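Local coordinates for putative cell adhesion protein (Bacteroides fragilis, PDB 4H40) that is probably a fimbrillin-like building block of a bacterial pilus and may take part in cell adhesion, at residues Glu70-Ala75 with Tyr109-Thr114; Asp64-Leu69 with Asp220-Asp225; Ser268-Leu273 with Pro279-Met284. All blocks are in the same frame, centred on the assembly; numbering follows the deposited sequence.

Interaction 1: residues Glu70-Ala75 with Tyr109-Thr114; sequences EEYSKA and YMKAGT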
loop_
_atom_site.group_PDB
_atom_site.type_symbol
_atom_site.label_atom_id
_atom_site.label_comp_id
_atom_site.label_asym_id
_atom_site.label_seq_id
_atom_site.Cartn_x
_atom_site.Cartn_y
_atom_site.Cartn_z
ATOM N N GLU B 70 16.601 -31.934 -30.938
ATOM C CA GLU B 70 15.215 -31.804 -31.385
ATOM C C GLU B 70 14.505 -33.182 -31.507
ATOM O O GLU B 70 13.313 -33.285 -31.197
ATOM C CB GLU B 70 15.219 -31.066 -32.746
ATOM C CG GLU B 70 13.849 -30.737 -33.321
ATOM C CD GLU B 70 13.173 -31.823 -34.143
ATOM O OE1 GLU B 70 13.884 -32.595 -34.829
ATOM O OE2 GLU B 70 11.921 -31.889 -34.114
ATOM N N GLU B 71 15.246 -34.226 -31.944
ATOM C CA GLU B 71 14.735 -35.591 -32.130
ATOM C C GLU B 71 14.244 -36.222 -30.806
ATOM O O GLU B 71 13.298 -37.014 -30.831
ATOM C CB GLU B 71 15.786 -36.498 -32.808
ATOM C CG GLU B 71 17.134 -36.605 -32.097
ATOM C CD GLU B 71 18.283 -35.795 -32.679
ATOM O OE1 GLU B 71 18.225 -34.543 -32.633
ATOM O OE2 GLU B 71 19.272 -36.420 -33.127
ATOM N N TYR B 72 14.862 -35.857 -29.664
ATOM C CA TYR B 72 14.480 -36.418 -28.375
ATOM C C TYR B 72 13.502 -35.513 -27.606
ATOM O O TYR B 72 13.234 -35.769 -26.423
ATOM C CB TYR B 72 15.724 -36.728 -27.529
ATOM C CG TYR B 72 16.590 -37.862 -28.032
ATOM C CD1 TYR B 72 16.041 -38.916 -28.762
ATOM C CD2 TYR B 72 17.948 -37.911 -27.733
ATOM C CE1 TYR B 72 16.832 -39.968 -29.217
ATOM C CE2 TYR B 72 18.748 -38.966 -28.175
ATOM C CZ TYR B 72 18.182 -39.993 -28.914
ATOM O OH TYR B 72 18.956 -41.032 -29.357
ATOM N N SER B 73 12.941 -34.482 -28.278
ATOM C CA SER B 73 11.964 -33.591 -27.662
ATOM C C SER B 73 10.648 -34.370 -27.481
ATOM O O SER B 73 10.155 -34.961 -28.445
ATOM C CB SER B 73 11.779 -32.331 -28.499
ATOM O OG SER B 73 11.329 -31.254 -27.697
ATOM N N LYS B 74 10.128 -34.435 -26.231
ATOM C CA LYS B 74 8.919 -35.208 -25.906
ATOM C C LYS B 74 8.008 -34.466 -24.942
ATOM O O LYS B 74 8.491 -33.821 -24.016
ATOM C CB LYS B 74 9.297 -36.587 -25.308
ATOM C CG LYS B 74 8.162 -37.623 -25.267
ATOM C CD LYS B 74 8.090 -38.489 -26.513
ATOM C CE LYS B 74 6.851 -38.203 -27.316
ATOM N NZ LYS B 74 6.767 -39.071 -28.515
ATOM N N ALA B 75 6.686 -34.611 -25.143
ATOM C CA ALA B 75 5.636 -34.025 -24.320
ATOM C C ALA B 75 4.899 -35.109 -23.539
ATOM O O ALA B 75 4.704 -36.216 -24.050
ATOM C CB ALA B 75 4.668 -33.259 -25.193
ATOM N N TYR B 109 12.383 -43.150 -26.924
ATOM C CA TYR B 109 13.523 -44.050 -26.968
ATOM C C TYR B 109 14.755 -43.213 -27.292
ATOM O O TYR B 109 14.725 -42.382 -28.211
ATOM C CB TYR B 109 13.330 -45.186 -27.985
ATOM C CG TYR B 109 12.242 -46.174 -27.628
ATOM C CD1 TYR B 109 10.930 -45.984 -28.058
ATOM C CD2 TYR B 109 12.531 -47.333 -26.920
ATOM C CE1 TYR B 109 9.931 -46.916 -27.775
ATOM C CE2 TYR B 109 11.539 -48.268 -26.623
ATOM C CZ TYR B 109 10.234 -48.050 -27.042
ATOM O OH TYR B 109 9.243 -48.969 -26.773
HETATM N N MSE B 110 15.821 -43.405 -26.504
HETATM C CA MSE B 110 17.089 -42.680 -26.652
HETATM C C MSE B 110 18.288 -43.624 -26.770
HETATM O O MSE B 110 18.257 -44.725 -26.204
HETATM C CB MSE B 110 17.306 -41.736 -25.456
HETATM C CG MSE B 110 16.343 -40.575 -25.435
HETATM SE SE MSE B 110 16.982 -39.091 -24.393
HETATM C CE MSE B 110 16.091 -39.441 -22.806
ATOM N N LYS B 111 19.360 -43.188 -27.481
ATOM C CA LYS B 111 20.576 -44.005 -27.517
ATOM C C LYS B 111 21.346 -43.792 -26.210
ATOM O O LYS B 111 21.072 -42.828 -25.487
ATOM C CB LYS B 111 21.505 -43.812 -28.757
ATOM C CG LYS B 111 21.551 -42.511 -29.569
ATOM C CD LYS B 111 22.265 -42.791 -30.887
ATOM C CE LYS B 111 21.969 -41.789 -31.963
ATOM N NZ LYS B 111 22.402 -42.308 -33.282
ATOM N N ALA B 112 22.298 -44.696 -25.914
ATOM C CA ALA B 112 23.163 -44.629 -24.741
ATOM C C ALA B 112 24.078 -43.395 -24.813
ATOM O O ALA B 112 24.492 -42.976 -25.895
ATOM C CB ALA B 112 23.991 -45.899 -24.636
ATOM N N GLY B 113 24.313 -42.790 -23.659
ATOM C CA GLY B 113 25.146 -41.600 -23.538
ATOM C C GLY B 113 24.722 -40.668 -22.427
ATOM O O GLY B 113 23.739 -40.925 -21.728
ATOM N N THR B 114 25.482 -39.585 -22.251
ATOM C CA THR B 114 25.196 -38.583 -21.230
ATOM C C THR B 114 24.516 -37.419 -21.912
ATOM O O THR B 114 25.005 -36.901 -22.921
ATOM C CB THR B 114 26.456 -38.185 -20.444
ATOM O OG1 THR B 114 27.103 -39.372 -19.968
ATOM C CG2 THR B 114 26.145 -37.264 -19.261
#
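Tyr72 lays its ring against Met110, a selenomethionine, in a Met-aromatic contact that fastens the turn before strand 74-79 to the end of strand 108-110. Starting at the backbone, Tyr72 CB already lies 4.1 Å from Met110 SE. With CG beside the backbone N and anti to the carbonyl carbon (chi1 -69°), the ring is carried across Met110. CD2 comes 3.7 Å from Met110 SE, while Met110 CG stands almost centrally over one face, 3.6 Å from the Tyr72 ring centroid, as a CH-pi contact. The selenium is displaced over the same face, and Met110 bends at its last torsion beside it. Glu71 CG lies above the opposite face, toward the rim. Farther out, Tyr72 CE1 meets the main-chain Tyr109 O at 3.4 Å. Val61 of strand 56-62 touches both Tyr72 and Met110, and Met110 also packs on Ile16 of strand 14-19, so the aromatic contact sits where strands of two sheets meet. At the tip the side chain ends in a polar group: the main-chain N-H of Lys111 donates to the Tyr72 hydroxyl, Lys111 N to Tyr72 OH 2.9 Å, with an angle of 161° at the hydrogen.

Interaction 2: residues Asp64-Leu69 with Asp220-Asp225; sequences DAKNLL and DWVNGD
Lys66 and Val222 bring two loops together, the turn after strand 56-62 and a short 3-10 segment, 221-223, that follows strand 197-207. The closer-packed part is van der Waals contact near the Lys66 backbone. Val222 spreads its two methyls toward that backbone: CG1 lies 3.9 Å from Lys66 O, and CG2 lies 4.1 Å from Lys66 CB. The valine is buried, also leaning on Tyr62 of strand 56-62 and on Met152, which touches Lys66 as well. Lys66 has positive phi (65°), a left-handed backbone conformation that turns the chain here.

Toward solvent the contact loosens. From CG outward the lysine runs extended past the end of the 3-10 segment, crossing the exposed side chain of Asn223 at a slant. One water lies between the segments: it accepts from Lys66 NZ at 2.9 Å and gives a weak bond to Val222 O at 3.3 Å. The lysine also makes a cation-pi contact with Tyr116 of strand 113-121.

The 220-225 loop is tied within itself by several bonds. Asp220 O takes the N-H groups of Asn223 and Asp225 from opposite faces of its plane, and Gly224 N bonds to Trp221 O. Asp220 N in turn reaches the carboxylate of Asp225, with 2.7 Å between Asp220 N and Asp225 OD2. Trp221 is buried against Tyr62 and Leu120 and has a cation-pi partner in Arg118, so the same loop is set against strands 56-62 and 113-121.

Across the two segments, then, direct contact is mainly van der Waals, and the polar link runs through a water, weakly on the Val222 O side; the lysine charge is probably met by the Tyr116 ring and water, with no salt bridge to 220-225.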
loop_
_atom_site.group_PDB
_atom_site.type_symbol
_atom_site.label_atom_id
_atom_site.label_comp_id
_atom_site.label_asym_id
_atom_site.label_seq_id
_atom_site.Cartn_x
_atom_site.Cartn_y
_atom_site.Cartn_z
ATOM N N ASP B 64 26.014 -33.998 -24.368
ATOM C CA ASP B 64 26.992 -33.730 -23.300
ATOM C C ASP B 64 27.655 -32.333 -23.433
ATOM O O ASP B 64 28.152 -31.803 -22.439
ATOM C CB ASP B 64 28.069 -34.839 -23.229
ATOM C CG ASP B 64 28.653 -35.275 -24.561
ATOM O OD1 ASP B 64 29.262 -34.424 -25.254
ATOM O OD2 ASP B 64 28.550 -36.480 -24.886
ATOM N N ALA B 65 27.622 -31.735 -24.641
ATOM C CA ALA B 65 28.174 -30.411 -24.929
ATOM C C ALA B 65 27.089 -29.298 -24.853
ATOM O O ALA B 65 27.352 -28.156 -25.244
ATOM C CB ALA B 65 28.840 -30.414 -26.295
ATOM N N LYS B 66 25.890 -29.637 -24.319
ATOM C CA LYS B 66 24.723 -28.761 -24.100
ATOM C C LYS B 66 24.096 -28.233 -25.420
ATOM O O LYS B 66 23.537 -27.125 -25.442
ATOM C CB LYS B 66 25.047 -27.589 -23.141
ATOM C CG LYS B 66 25.285 -28.007 -21.694
ATOM C CD LYS B 66 25.562 -26.789 -20.834
ATOM C CE LYS B 66 25.934 -27.122 -19.408
ATOM N NZ LYS B 66 25.920 -25.905 -18.541
ATOM N N ASN B 67 24.127 -29.063 -26.495
ATOM C CA ASN B 67 23.524 -28.740 -27.801
ATOM C C ASN B 67 22.168 -29.423 -27.920
ATOM O O ASN B 67 22.040 -30.599 -27.571
ATOM C CB ASN B 67 24.425 -29.135 -28.972
ATOM C CG ASN B 67 25.817 -28.558 -28.916
ATOM O OD1 ASN B 67 26.021 -27.336 -28.876
ATOM N ND2 ASN B 67 26.809 -29.438 -28.935
ATOM N N LEU B 68 21.163 -28.685 -28.421
ATOM C CA LEU B 68 19.781 -29.147 -28.558
ATOM C C LEU B 68 19.634 -30.392 -29.446
ATOM O O LEU B 68 20.192 -30.456 -30.549
ATOM C CB LEU B 68 18.900 -28.009 -29.105
ATOM C CG LEU B 68 17.384 -28.211 -29.091
ATOM C CD1 LEU B 68 16.864 -28.494 -27.692
ATOM C CD2 LEU B 68 16.686 -26.999 -29.676
ATOM N N LEU B 69 18.860 -31.372 -28.948
ATOM C CA LEU B 69 18.564 -32.607 -29.667
ATOM C C LEU B 69 17.061 -32.677 -29.911
ATOM O O LEU B 69 16.335 -33.364 -29.185
ATOM C CB LEU B 69 19.087 -33.864 -28.923
ATOM C CG LEU B 69 20.605 -33.988 -28.667
ATOM C CD1 LEU B 69 20.924 -35.276 -27.967
ATOM C CD2 LEU B 69 21.418 -33.867 -29.944
ATOM N N ASP B 220 20.311 -17.412 -23.818
ATOM C CA ASP B 220 20.942 -18.731 -23.755
ATOM C C ASP B 220 20.447 -19.455 -22.499
ATOM O O ASP B 220 21.144 -19.530 -21.490
ATOM C CB ASP B 220 22.479 -18.583 -23.803
ATOM C CG ASP B 220 23.281 -19.859 -24.008
ATOM O OD1 ASP B 220 22.697 -20.870 -24.480
ATOM O OD2 ASP B 220 24.507 -19.830 -23.761
ATOM N N TRP B 221 19.209 -19.956 -22.567
ATOM C CA TRP B 221 18.525 -20.610 -21.458
ATOM C C TRP B 221 19.294 -21.810 -20.876
ATOM O O TRP B 221 19.382 -21.921 -19.660
ATOM C CB TRP B 221 17.118 -21.054 -21.885
ATOM C CG TRP B 221 16.277 -21.549 -20.748
ATOM C CD1 TRP B 221 16.115 -20.960 -19.525
ATOM C CD2 TRP B 221 15.489 -22.748 -20.725
ATOM N NE1 TRP B 221 15.273 -21.715 -18.747
ATOM C CE2 TRP B 221 14.864 -22.813 -19.460
ATOM C CE3 TRP B 221 15.211 -23.746 -21.670
ATOM C CZ2 TRP B 221 14.025 -23.872 -19.092
ATOM C CZ3 TRP B 221 14.356 -24.778 -21.314
ATOM C CH2 TRP B 221 13.779 -24.837 -20.037
ATOM N N VAL B 222 19.866 -22.672 -21.728
ATOM C CA VAL B 222 20.598 -23.873 -21.310
ATOM C C VAL B 222 21.875 -23.534 -20.458
ATOM O O VAL B 222 22.329 -24.373 -19.668
ATOM C CB VAL B 222 20.923 -24.762 -22.532
ATOM C CG1 VAL B 222 21.954 -24.121 -23.448
ATOM C CG2 VAL B 222 21.345 -26.163 -22.108
ATOM N N ASN B 223 22.420 -22.315 -20.586
ATOM C CA ASN B 223 23.603 -21.955 -19.817
ATOM C C ASN B 223 23.276 -21.055 -18.600
ATOM O O ASN B 223 24.198 -20.575 -17.937
ATOM C CB ASN B 223 24.651 -21.333 -20.714
ATOM C CG ASN B 223 25.350 -22.370 -21.560
ATOM O OD1 ASN B 223 25.042 -22.544 -22.741
ATOM N ND2 ASN B 223 26.274 -23.120 -20.961
ATOM N N GLY B 224 21.986 -20.892 -18.287
ATOM C CA GLY B 224 21.539 -20.159 -17.103
ATOM C C GLY B 224 20.804 -18.836 -17.257
ATOM O O GLY B 224 20.508 -18.196 -16.241
ATOM N N ASP B 225 20.509 -18.397 -18.498
ATOM C CA ASP B 225 19.778 -17.147 -18.709
ATOM C C ASP B 225 18.337 -17.325 -18.256
ATOM O O ASP B 225 17.777 -18.424 -18.366
ATOM C CB ASP B 225 19.852 -16.669 -20.170
ATOM C CG ASP B 225 21.189 -16.055 -20.586
ATOM O OD1 ASP B 225 21.987 -15.683 -19.687
ATOM O OD2 ASP B 225 21.429 -15.926 -21.806
HETATM O O HOH W 1 23.945 -24.685 -16.797
#

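Interaction 3: residues Ser268-Leu273 with Pro279-Met284; sequences SVLLNL and PTQYQM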
loop_
_atom_site.group_PDB
_atom_site.type_symbol
_atom_site.label_atom_id
_atom_site.label_comp_id
_atom_site.label_asym_id
_atom_site.label_seq_id
_atom_site.Cartn_x
_atom_site.Cartn_y
_atom_site.Cartn_z
ATOM N N SER B 268 -1.609 0.312 -13.077
ATOM C CA SER B 268 -3.029 0.512 -12.807
ATOM C C SER B 268 -3.756 -0.834 -12.923
ATOM O O SER B 268 -3.404 -1.685 -13.748
ATOM C CB SER B 268 -3.654 1.558 -13.718
ATOM O OG SER B 268 -4.244 1.019 -14.885
ATOM N N VAL B 269 -4.736 -1.026 -12.042
ATOM C CA VAL B 269 -5.585 -2.200 -11.942
ATOM C C VAL B 269 -7.043 -1.706 -12.024
ATOM O O VAL B 269 -7.518 -1.044 -11.102
ATOM C CB VAL B 269 -5.297 -3.026 -10.658
ATOM C CG1 VAL B 269 -6.277 -4.180 -10.518
ATOM C CG2 VAL B 269 -3.877 -3.563 -10.656
ATOM N N LEU B 270 -7.729 -1.994 -13.151
ATOM C CA LEU B 270 -9.129 -1.615 -13.322
ATOM C C LEU B 270 -10.048 -2.806 -13.104
ATOM O O LEU B 270 -10.005 -3.753 -13.874
ATOM C CB LEU B 270 -9.392 -1.047 -14.714
ATOM C CG LEU B 270 -9.057 0.373 -15.008
ATOM C CD1 LEU B 270 -9.423 0.665 -16.439
ATOM C CD2 LEU B 270 -9.823 1.308 -14.117
ATOM N N LEU B 271 -10.916 -2.724 -12.108
ATOM C CA LEU B 271 -11.862 -3.779 -11.808
ATOM C C LEU B 271 -13.212 -3.379 -12.338
ATOM O O LEU B 271 -13.741 -2.356 -11.932
ATOM C CB LEU B 271 -11.915 -4.041 -10.293
ATOM C CG LEU B 271 -10.592 -4.446 -9.635
ATOM C CD1 LEU B 271 -9.831 -3.225 -9.132
ATOM C CD2 LEU B 271 -10.816 -5.385 -8.513
ATOM N N ASN B 272 -13.738 -4.145 -13.305
ATOM C CA ASN B 272 -15.049 -3.943 -13.917
ATOM C C ASN B 272 -15.970 -4.971 -13.321
ATOM O O ASN B 272 -15.850 -6.168 -13.622
ATOM C CB ASN B 272 -14.957 -4.057 -15.425
ATOM C CG ASN B 272 -13.964 -3.104 -16.022
ATOM O OD1 ASN B 272 -14.264 -1.945 -16.240
ATOM N ND2 ASN B 272 -12.760 -3.570 -16.273
ATOM N N LEU B 273 -16.814 -4.530 -12.373
ATOM C CA LEU B 273 -17.686 -5.437 -11.633
ATOM C C LEU B 273 -19.134 -5.024 -11.729
ATOM O O LEU B 273 -19.446 -3.843 -11.927
ATOM C CB LEU B 273 -17.268 -5.482 -10.138
ATOM C CG LEU B 273 -15.780 -5.704 -9.806
ATOM C CD1 LEU B 273 -15.477 -5.393 -8.353
ATOM C CD2 LEU B 273 -15.331 -7.110 -10.149
ATOM N N PRO B 279 -23.396 -1.946 -13.417
ATOM C CA PRO B 279 -21.964 -1.986 -13.767
ATOM C C PRO B 279 -21.180 -0.879 -13.073
ATOM O O PRO B 279 -21.646 0.267 -13.004
ATOM C CB PRO B 279 -21.963 -1.781 -15.289
ATOM C CG PRO B 279 -23.381 -1.969 -15.724
ATOM C CD PRO B 279 -24.195 -1.489 -14.564
ATOM N N THR B 280 -20.015 -1.240 -12.506
ATOM C CA THR B 280 -19.115 -0.321 -11.799
ATOM C C THR B 280 -17.679 -0.519 -12.299
ATOM O O THR B 280 -17.376 -1.553 -12.882
ATOM C CB THR B 280 -19.175 -0.534 -10.270
ATOM O OG1 THR B 280 -18.620 -1.804 -9.946
ATOM C CG2 THR B 280 -20.572 -0.414 -9.688
ATOM N N GLN B 281 -16.801 0.452 -12.055
ATOM C CA GLN B 281 -15.391 0.386 -12.398
ATOM C C GLN B 281 -14.588 1.087 -11.277
ATOM O O GLN B 281 -14.962 2.155 -10.812
ATOM C CB GLN B 281 -15.120 0.989 -13.787
ATOM C CG GLN B 281 -13.667 0.848 -14.288
ATOM C CD GLN B 281 -13.440 1.455 -15.654
ATOM O OE1 GLN B 281 -13.658 2.647 -15.893
ATOM N NE2 GLN B 281 -12.953 0.649 -16.578
ATOM N N TYR B 282 -13.516 0.448 -10.831
ATOM C CA TYR B 282 -12.637 0.931 -9.779
ATOM C C TYR B 282 -11.222 0.843 -10.234
ATOM O O TYR B 282 -10.828 -0.160 -10.821
ATOM C CB TYR B 282 -12.791 0.103 -8.483
ATOM C CG TYR B 282 -14.216 -0.035 -8.030
ATOM C CD1 TYR B 282 -14.849 0.994 -7.349
ATOM C CD2 TYR B 282 -14.946 -1.190 -8.299
ATOM C CE1 TYR B 282 -16.170 0.878 -6.932
ATOM C CE2 TYR B 282 -16.274 -1.314 -7.898
ATOM C CZ TYR B 282 -16.887 -0.269 -7.227
ATOM O OH TYR B 282 -18.194 -0.373 -6.818
ATOM N N GLN B 283 -10.434 1.849 -9.917
ATOM C CA GLN B 283 -9.039 1.840 -10.296
ATOM C C GLN B 283 -8.113 1.843 -9.096
ATOM O O GLN B 283 -8.226 2.718 -8.226
ATOM C CB GLN B 283 -8.716 3.045 -11.182
ATOM C CG GLN B 283 -7.237 3.165 -11.475
ATOM C CD GLN B 283 -6.970 4.211 -12.488
ATOM O OE1 GLN B 283 -6.538 3.907 -13.596
ATOM N NE2 GLN B 283 -7.234 5.458 -12.130
HETATM N N MSE B 284 -7.156 0.902 -9.092
HETATM C CA MSE B 284 -6.083 0.850 -8.119
HETATM C C MSE B 284 -4.803 1.326 -8.833
HETATM O O MSE B 284 -4.384 0.655 -9.777
HETATM C CB MSE B 284 -5.887 -0.559 -7.547
HETATM C CG MSE B 284 -6.986 -1.072 -6.652
HETATM SE SE MSE B 284 -6.811 -3.056 -6.375
HETATM C CE MSE B 284 -4.947 -3.166 -6.188
#
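The amides of Gln281 and Asn272 and the ring of Tyr282 are the flat groups of this antiparallel beta hairpin, strands 266-275 and 278-287. Lying side by side, the amides have planes 54° apart and share one weak bond, Gln281 NE2 to Asn272 OD1 at 2.9 Å. Leu270 flanks the glutamine, with CD1 3.5 Å from Gln281 NE2, and its other methyl rests on Gln283 CB. Asn272 ND2 is held by Gly203 O of the neighbouring strand 197-207. The Tyr282 ring lies on the other face of the sheet, crossing Leu273 at about a right angle; Leu273 CD1 approaches it obliquely, 4.2 Å from Tyr282 CE2, and the Tyr282 hydroxyl is hydrogen-bonded to Thr310 OG1.

Val269, Leu271, Leu273, Thr280, Tyr282 and Met284, a selenomethionine, line this mostly apolar face. It packs on strands 177-190, 296-305 and 310-321, consistent with the layered beta packing of a fimbrillin-like fold. Leu271 CD1 meets Met284 SE at 4.1 Å.

Paired backbone bonds join Val269 with Met284, Leu271 with Tyr282 and Leu273 with Thr280; between them Leu270-Gln283 and Asn272-Gln281 are non-hydrogen-bonded pairs. Leu273 O takes two donors from one residue: Thr280 N at 2.7 Å, nearly in line with the carbonyl, and Thr280 OG1 at 3.0 Å, from 50° above its plane. Thr280 can do this because OG1 sits between its own N and carbonyl carbon (chi1 68°).

Strand 278-287 is outermost within the chain, yet Gln281 N bonds to Asn322 OD1 of the second subunit. The chemistry thus divides by face and edge: mostly apolar side chains toward the packed strands, amides with Leu270 on the opposite face, and outward backbone groups used by the partner chain.

How the interactions relate
From the N terminus, the chain leaves strand 56-62 through 64-69 and runs directly into 70-75, so interactions 2 and 1 open one after the other. Interaction 1 closes first, at 109-114. Interaction 2 closes much later, at 220-225, bringing the loop after strand 197-207 against the one after strand 56-62, and its long loop encloses the whole of interaction 1; the two touch where Thr114 O packs on Asp64 CB. Interaction 3 follows in series, pairing strands 266-275 and 278-287 as a local hairpin on the opposite side of the chain's centre, its centre about 49 Å from that of interaction 1 and about 44 Å from that of interaction 2.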